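PDB 3ZHN: PA_0080 from Pseudomonas aeruginosa, which is a lipoprotein of the type VI secretion system, TssJ1, and probably helps assemble the secretion machine's membrane-spanning complex at the outer membrane. Local coordinates for residues T31-P45 / V134-A148. Residues are numbered along the deposited sequence; the frame is centred on the assembly and turned at random. Where two conformers were deposited one is given.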
ATOM      1  N   THR A  31      17.274  -3.850  -4.825  1.00 20.69           N
ATOM      2  CA  THR A  31      16.093  -3.167  -5.269  1.00 17.93           C
ATOM      3  C   THR A  31      15.747  -2.153  -4.143  1.00 15.85           C
ATOM      4  O   THR A  31      15.568  -2.544  -3.017  1.00 22.96           O
ATOM      5  CB  THR A  31      14.962  -4.188  -5.400  1.00 16.77           C
ATOM      6  OG1 THR A  31      15.342  -5.304  -6.255  1.00 18.26           O
ATOM      7  CG2 THR A  31      13.731  -3.489  -5.921  1.00 18.90           C
ATOM      8  N   ARG A  32      15.803  -0.881  -4.430  1.00 17.30           N
ATOM      9  CA  ARG A  32      15.557   0.180  -3.479  0.50 14.97           C
ATOM     10  C   ARG A  32      14.300   0.917  -3.812  1.00 17.00           C
ATOM     11  O   ARG A  32      14.105   1.306  -4.949  1.00 15.31           O
ATOM     12  CB  ARG A  32      16.711   1.175  -3.517  0.50 17.34           C
ATOM     13  CG  ARG A  32      16.712   2.121  -2.345  0.50 20.28           C
ATOM     14  CD  ARG A  32      18.095   2.732  -2.223  0.50 28.85           C
ATOM     15  NE  ARG A  32      19.147   1.759  -1.911  0.50 33.34           N
ATOM     16  CZ  ARG A  32      19.402   1.322  -0.677  0.50 41.06           C
ATOM     17  NH1 ARG A  32      18.668   1.763   0.346  0.50 35.72           N
ATOM     18  NH2 ARG A  32      20.389   0.455  -0.465  0.50 41.68           N
ATOM     19  N   VAL A  33      13.481   1.131  -2.793  1.00 14.91           N
ATOM     20  CA  VAL A  33      12.222   1.836  -2.951  1.00 15.36           C
ATOM     21  C   VAL A  33      12.179   2.950  -1.886  1.00 15.62           C
ATOM     22  O   VAL A  33      12.467   2.691  -0.704  1.00 21.41           O
ATOM     23  CB  VAL A  33      11.014   0.883  -2.785  1.00 17.85           C
ATOM     24  CG1 VAL A  33       9.691   1.648  -2.869  1.00 23.77           C
ATOM     25  CG2 VAL A  33      11.153  -0.269  -3.754  1.00 16.63           C
ATOM     26  N   VAL A  34      11.839   4.158  -2.323  1.00 13.50           N
ATOM     27  CA  VAL A  34      11.476   5.227  -1.472  1.00 11.52           C
ATOM     28  C   VAL A  34      10.032   5.604  -1.758  1.00 14.59           C
ATOM     29  O   VAL A  34       9.680   5.826  -2.924  1.00 16.04           O
ATOM     30  CB  VAL A  34      12.371   6.476  -1.590  1.00 13.46           C
ATOM     31  CG1 VAL A  34      12.035   7.462  -0.474  1.00 18.11           C
ATOM     32  CG2 VAL A  34      13.858   6.099  -1.453  1.00 16.38           C
ATOM     33  N   ILE A  35       9.216   5.641  -0.699  1.00 13.23           N
ATOM     34  CA  ILE A  35       7.841   6.013  -0.802  1.00 13.95           C
ATOM     35  C   ILE A  35       7.576   7.206   0.080  1.00 13.39           C
ATOM     36  O   ILE A  35       7.847   7.155   1.315  1.00 17.79           O
ATOM     37  CB  ILE A  35       6.903   4.877  -0.355  1.00 16.23           C
ATOM     38  CG1 ILE A  35       7.001   3.679  -1.337  1.00 16.54           C
ATOM     39  CG2 ILE A  35       5.431   5.358  -0.249  1.00 16.66           C
ATOM     40  CD1 ILE A  35       6.368   2.419  -0.788  1.00 19.02           C
ATOM     41  N   TRP A  36       7.006   8.223  -0.559  1.00 13.49           N
ATOM     42  CA  TRP A  36       6.445   9.344   0.165  1.00 14.56           C
ATOM     43  C   TRP A  36       4.949   9.141   0.242  1.00 14.75           C
ATOM     44  O   TRP A  36       4.244   9.114  -0.807  1.00 17.67           O
ATOM     45  CB  TRP A  36       6.740  10.671  -0.500  1.00 19.15           C
ATOM     46  CG  TRP A  36       8.143  11.101  -0.357  1.00 17.04           C
ATOM     47  CD1 TRP A  36       8.682  11.969   0.603  1.00 23.70           C
ATOM     48  CD2 TRP A  36       9.226  10.743  -1.219  1.00 17.97           C
ATOM     49  NE1 TRP A  36      10.010  12.167   0.362  1.00 26.38           N
ATOM     50  CE2 TRP A  36      10.375  11.390  -0.714  1.00 19.64           C
ATOM     51  CE3 TRP A  36       9.344   9.916  -2.346  1.00 17.08           C
ATOM     52  CZ2 TRP A  36      11.610  11.284  -1.317  1.00 24.55           C
ATOM     53  CZ3 TRP A  36      10.598   9.820  -2.948  1.00 24.28           C
ATOM     54  CH2 TRP A  36      11.707  10.502  -2.427  1.00 20.43           C
ATOM     55  N   LEU A  37       4.448   9.023   1.473  1.00 13.62           N
ATOM     56  CA  LEU A  37       3.015   8.789   1.737  1.00 12.29           C
ATOM     57  C   LEU A  37       2.374  10.119   2.086  1.00 13.31           C
ATOM     58  O   LEU A  37       2.841  10.795   2.994  1.00 15.11           O
ATOM     59  CB  LEU A  37       2.826   7.840   2.941  1.00 16.18           C
ATOM     60  CG  LEU A  37       3.336   6.381   2.925  1.00 18.17           C
ATOM     61  CD1 LEU A  37       3.156   5.767   4.302  1.00 27.04           C
ATOM     62  CD2 LEU A  37       2.534   5.613   1.898  1.00 16.52           C
ATOM     63  N   HIS A  38       1.291  10.487   1.386  1.00 12.57           N
ATOM     64  CA  HIS A  38       0.623  11.729   1.586  1.00 12.28           C
ATOM     65  C   HIS A  38      -0.812  11.417   1.934  1.00  9.97           C
ATOM     66  O   HIS A  38      -1.580  10.962   1.087  1.00 11.70           O
ATOM     67  CB  HIS A  38       0.633  12.570   0.277  1.00 12.15           C
ATOM     68  CG  HIS A  38       1.951  12.678  -0.361  1.00 15.06           C
ATOM     69  ND1 HIS A  38       2.994  13.440   0.143  1.00 16.71           N
ATOM     70  CD2 HIS A  38       2.406  12.112  -1.496  1.00 18.76           C
ATOM     71  CE1 HIS A  38       4.039  13.320  -0.650  1.00 15.53           C
ATOM     72  NE2 HIS A  38       3.726  12.495  -1.632  1.00 16.31           N
ATOM     73  N   ALA A  39      -1.168  11.623   3.205  1.00 10.32           N
ATOM     74  CA  ALA A  39      -2.536  11.398   3.634  1.00  8.93           C
ATOM     75  C   ALA A  39      -3.302  12.682   3.424  1.00  9.16           C
ATOM     76  O   ALA A  39      -2.968  13.714   4.015  1.00 11.19           O
ATOM     77  CB  ALA A  39      -2.577  10.956   5.093  1.00 10.26           C
ATOM     78  N   ALA A  40      -4.382  12.630   2.596  1.00  8.73           N
ATOM     79  CA  ALA A  40      -5.056  13.865   2.236  1.00 10.23           C
ATOM     80  C   ALA A  40      -5.779  14.499   3.439  1.00  8.55           C
ATOM     81  O   ALA A  40      -6.115  13.800   4.388  1.00 10.75           O
ATOM     82  CB  ALA A  40      -6.041  13.600   1.075  1.00 10.61           C
ATOM     83  N   PRO A  41      -6.049  15.794   3.356  1.00 10.62           N
ATOM     84  CA  PRO A  41      -6.874  16.457   4.353  1.00 11.98           C
ATOM     85  C   PRO A  41      -8.245  15.866   4.510  1.00 11.16           C
ATOM     86  O   PRO A  41      -8.801  15.926   5.563  1.00 11.82           O
ATOM     87  CB  PRO A  41      -7.007  17.882   3.781  1.00 16.41           C
ATOM     88  CG  PRO A  41      -5.824  18.117   2.934  1.00 17.63           C
ATOM     89  CD  PRO A  41      -5.512  16.767   2.352  1.00 11.17           C
ATOM     90  N   ASN A  42      -8.792  15.349   3.434  1.00 11.22           N
ATOM     91  CA  ASN A  42     -10.097  14.701   3.430  1.00  9.18           C
ATOM     92  C   ASN A  42     -10.039  13.132   3.546  1.00  8.71           C
ATOM     93  O   ASN A  42     -10.890  12.427   2.991  1.00  9.85           O
ATOM     94  CB  ASN A  42     -10.926  15.165   2.218  1.00 10.15           C
ATOM     95  CG  ASN A  42     -10.278  14.830   0.900  1.00  9.87           C
ATOM     96  OD1 ASN A  42      -9.136  14.353   0.875  1.00 11.53           O
ATOM     97  ND2 ASN A  42     -11.020  15.054  -0.219  1.00 10.98           N
ATOM     98  N   LEU A  43      -8.969  12.643   4.146  1.00  9.30           N
ATOM     99  CA  LEU A  43      -8.745  11.221   4.331  1.00  7.83           C
ATOM    100  C   LEU A  43      -9.965  10.496   4.907  1.00  7.75           C
ATOM    101  O   LEU A  43     -10.509  10.922   5.893  1.00  8.11           O
ATOM    102  CB  LEU A  43      -7.582  11.052   5.292  1.00  8.89           C
ATOM    103  CG  LEU A  43      -7.050   9.625   5.545  1.00  9.26           C
ATOM    104  CD1 LEU A  43      -6.334   9.132   4.274  1.00 10.17           C
ATOM    105  CD2 LEU A  43      -6.051   9.667   6.679  1.00 11.09           C
ATOM    106  N   ASN A  44     -10.351   9.376   4.314  1.00  8.83           N
ATOM    107  CA  ASN A  44     -11.254   8.387   4.898  1.00  9.82           C
ATOM    108  C   ASN A  44     -12.378   8.993   5.740  1.00  9.29           C
ATOM    109  O   ASN A  44     -12.493   8.704   6.915  1.00 11.54           O
ATOM    110  CB  ASN A  44     -10.479   7.410   5.748  1.00 10.41           C
ATOM    111  CG  ASN A  44     -11.295   6.181   6.100  1.00  9.08           C
ATOM    112  OD1 ASN A  44     -12.215   5.763   5.388  1.00  9.29           O
ATOM    113  ND2 ASN A  44     -10.953   5.602   7.204  1.00  8.90           N
ATOM    114  N   PRO A  45     -13.239   9.821   5.115  1.00  9.62           N
ATOM    115  CA  PRO A  45     -14.219  10.567   5.950  1.00 10.75           C
ATOM    116  C   PRO A  45     -15.302   9.716   6.543  1.00 10.13           C
ATOM    117  O   PRO A  45     -15.724   8.713   5.957  1.00  9.17           O
ATOM    118  CB  PRO A  45     -14.782  11.613   4.951  1.00 13.05           C
ATOM    119  CG  PRO A  45     -14.562  10.971   3.611  1.00 20.52           C
ATOM    120  CD  PRO A  45     -13.249  10.297   3.717  1.00 12.39           C
ATOM    121  N   VAL A 134       7.668  -3.924  -9.369  1.00 10.34           N
ATOM    122  CA  VAL A 134       8.855  -3.075  -9.076  1.00 10.96           C
ATOM    123  C   VAL A 134      10.071  -3.734  -9.753  1.00 11.35           C
ATOM    124  O   VAL A 134      10.354  -4.890  -9.482  1.00 14.29           O
ATOM    125  CB  VAL A 134       9.117  -2.914  -7.571  1.00 13.81           C
ATOM    126  CG1 VAL A 134      10.395  -2.122  -7.331  1.00 17.72           C
ATOM    127  CG2 VAL A 134       7.937  -2.192  -6.927  1.00 18.22           C
ATOM    128  N   PRO A 135      10.712  -3.044 -10.725  1.00 11.90           N
ATOM    129  CA  PRO A 135      11.906  -3.659 -11.349  1.00 12.49           C
ATOM    130  C   PRO A 135      13.030  -3.948 -10.367  1.00 12.26           C
ATOM    131  O   PRO A 135      13.391  -3.121  -9.529  1.00 14.61           O
ATOM    132  CB  PRO A 135      12.372  -2.657 -12.361  1.00 12.13           C
ATOM    133  CG  PRO A 135      11.419  -1.589 -12.372  1.00 17.20           C
ATOM    134  CD  PRO A 135      10.456  -1.696 -11.248  1.00 13.40           C
ATOM    135  N   GLY A 136      13.564  -5.155 -10.502  1.00 15.40           N
ATOM    136  CA  GLY A 136      14.569  -5.635  -9.574  1.00 17.97           C
ATOM    137  C   GLY A 136      15.896  -4.966  -9.823  1.00 15.45           C
ATOM    138  O   GLY A 136      16.233  -4.565 -10.937  1.00 14.32           O
ATOM    139  N   GLN A 137      16.651  -4.813  -8.748  1.00 16.07           N
ATOM    140  CA  GLN A 137      17.999  -4.317  -8.778  1.00 13.94           C
ATOM    141  C   GLN A 137      18.101  -2.908  -9.352  1.00 14.20           C
ATOM    142  O   GLN A 137      19.144  -2.477  -9.852  1.00 17.47           O
ATOM    143  CB  GLN A 137      18.909  -5.339  -9.476  1.00 18.81           C
ATOM    144  CG  GLN A 137      18.926  -6.699  -8.732  1.00 20.61           C
ATOM    145  CD  GLN A 137      17.650  -7.517  -8.930  1.00 26.56           C
ATOM    146  OE1 GLN A 137      16.922  -7.855  -7.954  1.00 42.51           O
ATOM    147  NE2 GLN A 137      17.355  -7.850 -10.211  1.00 27.78           N
ATOM    148  N   ARG A 138      17.000  -2.163  -9.185  1.00 14.96           N
ATOM    149  CA  ARG A 138      16.919  -0.774  -9.620  1.00 13.43           C
ATOM    150  C   ARG A 138      16.265   0.061  -8.500  1.00 14.16           C
ATOM    151  O   ARG A 138      15.658  -0.489  -7.550  1.00 13.75           O
ATOM    152  CB  ARG A 138      16.089  -0.656 -10.916  1.00 14.35           C
ATOM    153  CG  ARG A 138      16.686  -1.418 -12.067  1.00 16.16           C
ATOM    154  CD  ARG A 138      15.879  -1.206 -13.320  1.00 18.62           C
ATOM    155  NE  ARG A 138      16.535  -1.981 -14.371  1.00 20.80           N
ATOM    156  CZ  ARG A 138      17.586  -1.543 -15.061  1.00 18.79           C
ATOM    157  NH1 ARG A 138      18.081  -0.320 -14.876  1.00 29.05           N
ATOM    158  NH2 ARG A 138      18.139  -2.339 -15.962  1.00 26.18           N
ATOM    159  N   THR A 139      16.360   1.389  -8.614  1.00 13.34           N
ATOM    160  CA  THR A 139      15.773   2.316  -7.645  1.00 15.50           C
ATOM    161  C   THR A 139      14.447   2.804  -8.138  1.00 14.19           C
ATOM    162  O   THR A 139      14.357   3.234  -9.229  1.00 14.78           O
ATOM    163  CB  THR A 139      16.725   3.485  -7.359  1.00 15.33           C
ATOM    164  OG1 THR A 139      17.862   2.964  -6.675  1.00 17.82           O
ATOM    165  CG2 THR A 139      16.056   4.584  -6.534  1.00 14.35           C
ATOM    166  N   SER A 140      13.420   2.696  -7.290  1.00 14.39           N
ATOM    167  CA  SER A 140      12.093   3.229  -7.558  1.00 14.25           C
ATOM    168  C   SER A 140      11.686   4.202  -6.481  1.00 13.36           C
ATOM    169  O   SER A 140      11.731   3.865  -5.313  1.00 13.27           O
ATOM    170  CB  SER A 140      11.041   2.082  -7.653  1.00 17.18           C
ATOM    171  OG  SER A 140      11.270   1.196  -8.718  1.00 15.80           O
ATOM    172  N   HIS A 141      11.219   5.373  -6.886  1.00 13.95           N
ATOM    173  CA  HIS A 141      10.691   6.403  -6.003  1.00 10.66           C
ATOM    174  C   HIS A 141       9.208   6.595  -6.326  1.00 11.36           C
ATOM    175  O   HIS A 141       8.867   6.684  -7.509  1.00 12.07           O
ATOM    176  CB  HIS A 141      11.490   7.709  -6.081  1.00 11.63           C
ATOM    177  CG  HIS A 141      12.863   7.638  -5.490  1.00 12.88           C
ATOM    178  ND1 HIS A 141      13.642   8.768  -5.295  1.00 13.98           N
ATOM    179  CD2 HIS A 141      13.551   6.601  -4.938  1.00 15.07           C
ATOM    180  CE1 HIS A 141      14.780   8.414  -4.733  1.00 14.50           C
ATOM    181  NE2 HIS A 141      14.764   7.101  -4.526  1.00 14.40           N
ATOM    182  N   LEU A 142       8.392   6.669  -5.299  1.00 10.44           N
ATOM    183  CA  LEU A 142       6.933   6.682  -5.450  1.00 11.41           C
ATOM    184  C   LEU A 142       6.369   7.742  -4.526  1.00 11.99           C
ATOM    185  O   LEU A 142       6.722   7.845  -3.371  1.00 15.00           O
ATOM    186  CB  LEU A 142       6.356   5.343  -5.142  1.00 11.74           C
ATOM    187  CG  LEU A 142       6.851   4.147  -5.912  1.00 11.59           C
ATOM    188  CD1 LEU A 142       6.373   2.895  -5.280  1.00 14.85           C
ATOM    189  CD2 LEU A 142       6.321   4.170  -7.330  1.00 14.35           C
ATOM    190  N   ASP A 143       5.349   8.421  -5.039  1.00 12.52           N
ATOM    191  CA  ASP A 143       4.473   9.280  -4.236  1.00 12.55           C
ATOM    192  C   ASP A 143       3.148   8.556  -4.180  1.00 11.44           C
ATOM    193  O   ASP A 143       2.471   8.336  -5.243  1.00 12.61           O
ATOM    194  CB  ASP A 143       4.273  10.633  -4.890  1.00 13.84           C
ATOM    195  CG  ASP A 143       5.468  11.571  -4.579  1.00 16.30           C
ATOM    196  OD1 ASP A 143       5.664  11.931  -3.395  1.00 20.59           O
ATOM    197  OD2 ASP A 143       6.204  11.913  -5.509  1.00 18.32           O
ATOM    198  N   ILE A 144       2.748   8.205  -2.938  1.00 10.36           N
ATOM    199  CA  ILE A 144       1.511   7.460  -2.740  1.00  9.56           C
ATOM    200  C   ILE A 144       0.567   8.363  -1.935  1.00  8.74           C
ATOM    201  O   ILE A 144       0.877   8.730  -0.793  1.00 11.20           O
ATOM    202  CB  ILE A 144       1.743   6.109  -2.094  1.00 10.49           C
ATOM    203  CG1 ILE A 144       2.626   5.259  -3.031  1.00 12.70           C
ATOM    204  CG2 ILE A 144       0.418   5.398  -1.845  1.00 11.79           C
ATOM    205  CD1 ILE A 144       2.932   3.868  -2.622  1.00 14.52           C
ATOM    206  N   THR A 145      -0.587   8.718  -2.521  1.00  9.00           N
ATOM    207  CA  THR A 145      -1.592   9.554  -1.895  1.00  9.64           C
ATOM    208  C   THR A 145      -2.696   8.659  -1.379  1.00  9.34           C
ATOM    209  O   THR A 145      -3.230   7.836  -2.134  1.00 10.81           O
ATOM    210  CB  THR A 145      -2.075  10.686  -2.857  1.00 11.40           C
ATOM    211  OG1 THR A 145      -0.911  11.431  -3.225  1.00 11.50           O
ATOM    212  CG2 THR A 145      -3.079  11.616  -2.131  1.00 11.65           C
ATOM    213  N   LEU A 146      -3.068   8.867  -0.121  1.00 10.10           N
ATOM    214  CA  LEU A 146      -4.252   8.277   0.449  1.00  9.81           C
ATOM    215  C   LEU A 146      -5.350   9.350   0.444  1.00 10.30           C
ATOM    216  O   LEU A 146      -5.327  10.275   1.254  1.00  8.60           O
ATOM    217  CB  LEU A 146      -4.004   7.778   1.841  1.00  9.53           C
ATOM    218  CG  LEU A 146      -2.849   6.741   1.931  1.00 12.49           C
ATOM    219  CD1 LEU A 146      -3.003   5.567   1.021  1.00 11.63           C
ATOM    220  CD2 LEU A 146      -1.459   7.359   1.916  1.00 17.94           C
ATOM    221  N   GLY A 147      -6.251   9.235  -0.529  1.00  9.73           N
ATOM    222  CA  GLY A 147      -7.352  10.196  -0.667  1.00  9.04           C
ATOM    223  C   GLY A 147      -8.592   9.913   0.173  1.00  8.34           C
ATOM    224  O   GLY A 147      -8.552   9.079   1.095  1.00 10.22           O
ATOM    225  N   ALA A 148      -9.640  10.671  -0.073  1.00  9.12           N
ATOM    226  CA  ALA A 148     -10.870  10.424   0.638  1.00 10.12           C
ATOM    227  C   ALA A 148     -11.296   8.948   0.439  1.00  7.73           C
ATOM    228  O   ALA A 148     -11.856   8.347   1.403  1.00  9.79           O
ATOM    229  CB  ALA A 148     -11.959  11.304   0.120  1.00 11.92           C
TER
HETATM  230  O   HOH W   1      17.407  -7.256  -5.228  1.00 43.00           O
HETATM  231  O   HOH W   2      -8.342  13.168  -1.441  1.00 10.83           O
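With CG anti to the carbonyl carbon (chi1 -49° in His38, -82° in Asp143), the imidazole and the carboxylate meet on one face of a parallel strand pair, 31-39 beside 139-146, at the centre of a four-stranded mixed sheet in the TssJ β-sandwich. His38 NE2 donates to Asp143 OD1 at 2.7 Å; the oxygen lies in the ring plane but is approached on its anti side, out of the carboxylate plane. Glu100 takes ND1, so hydrogen bonds at both nitrogens fix the rotation of the imidazole; Arg156 forms a salt bridge with the same OD1. On the same face Trp36 turns the edge of its six-membered ring to the face of His141, an offset edge-to-face pair with centroids 5.5 Å apart, while Val34 CB sits over that ring in a CH-pi contact. The opposite face is largely apolar: Ile35 CG2 meets Ile144 CD1 at 3.8 Å, and Leu37 and Leu146 pack against the second sheet, on Leu56 and Leu54. Along the backbone, Arg32 to Ala40 hydrogen-bond at alternate residues to 138-146, and Thr31 to Leu37 at the odd ones to 100-107. Beyond, a water bridges Asn42 OD1 and Ala148 N, donating to OD1 at 2.7 Å.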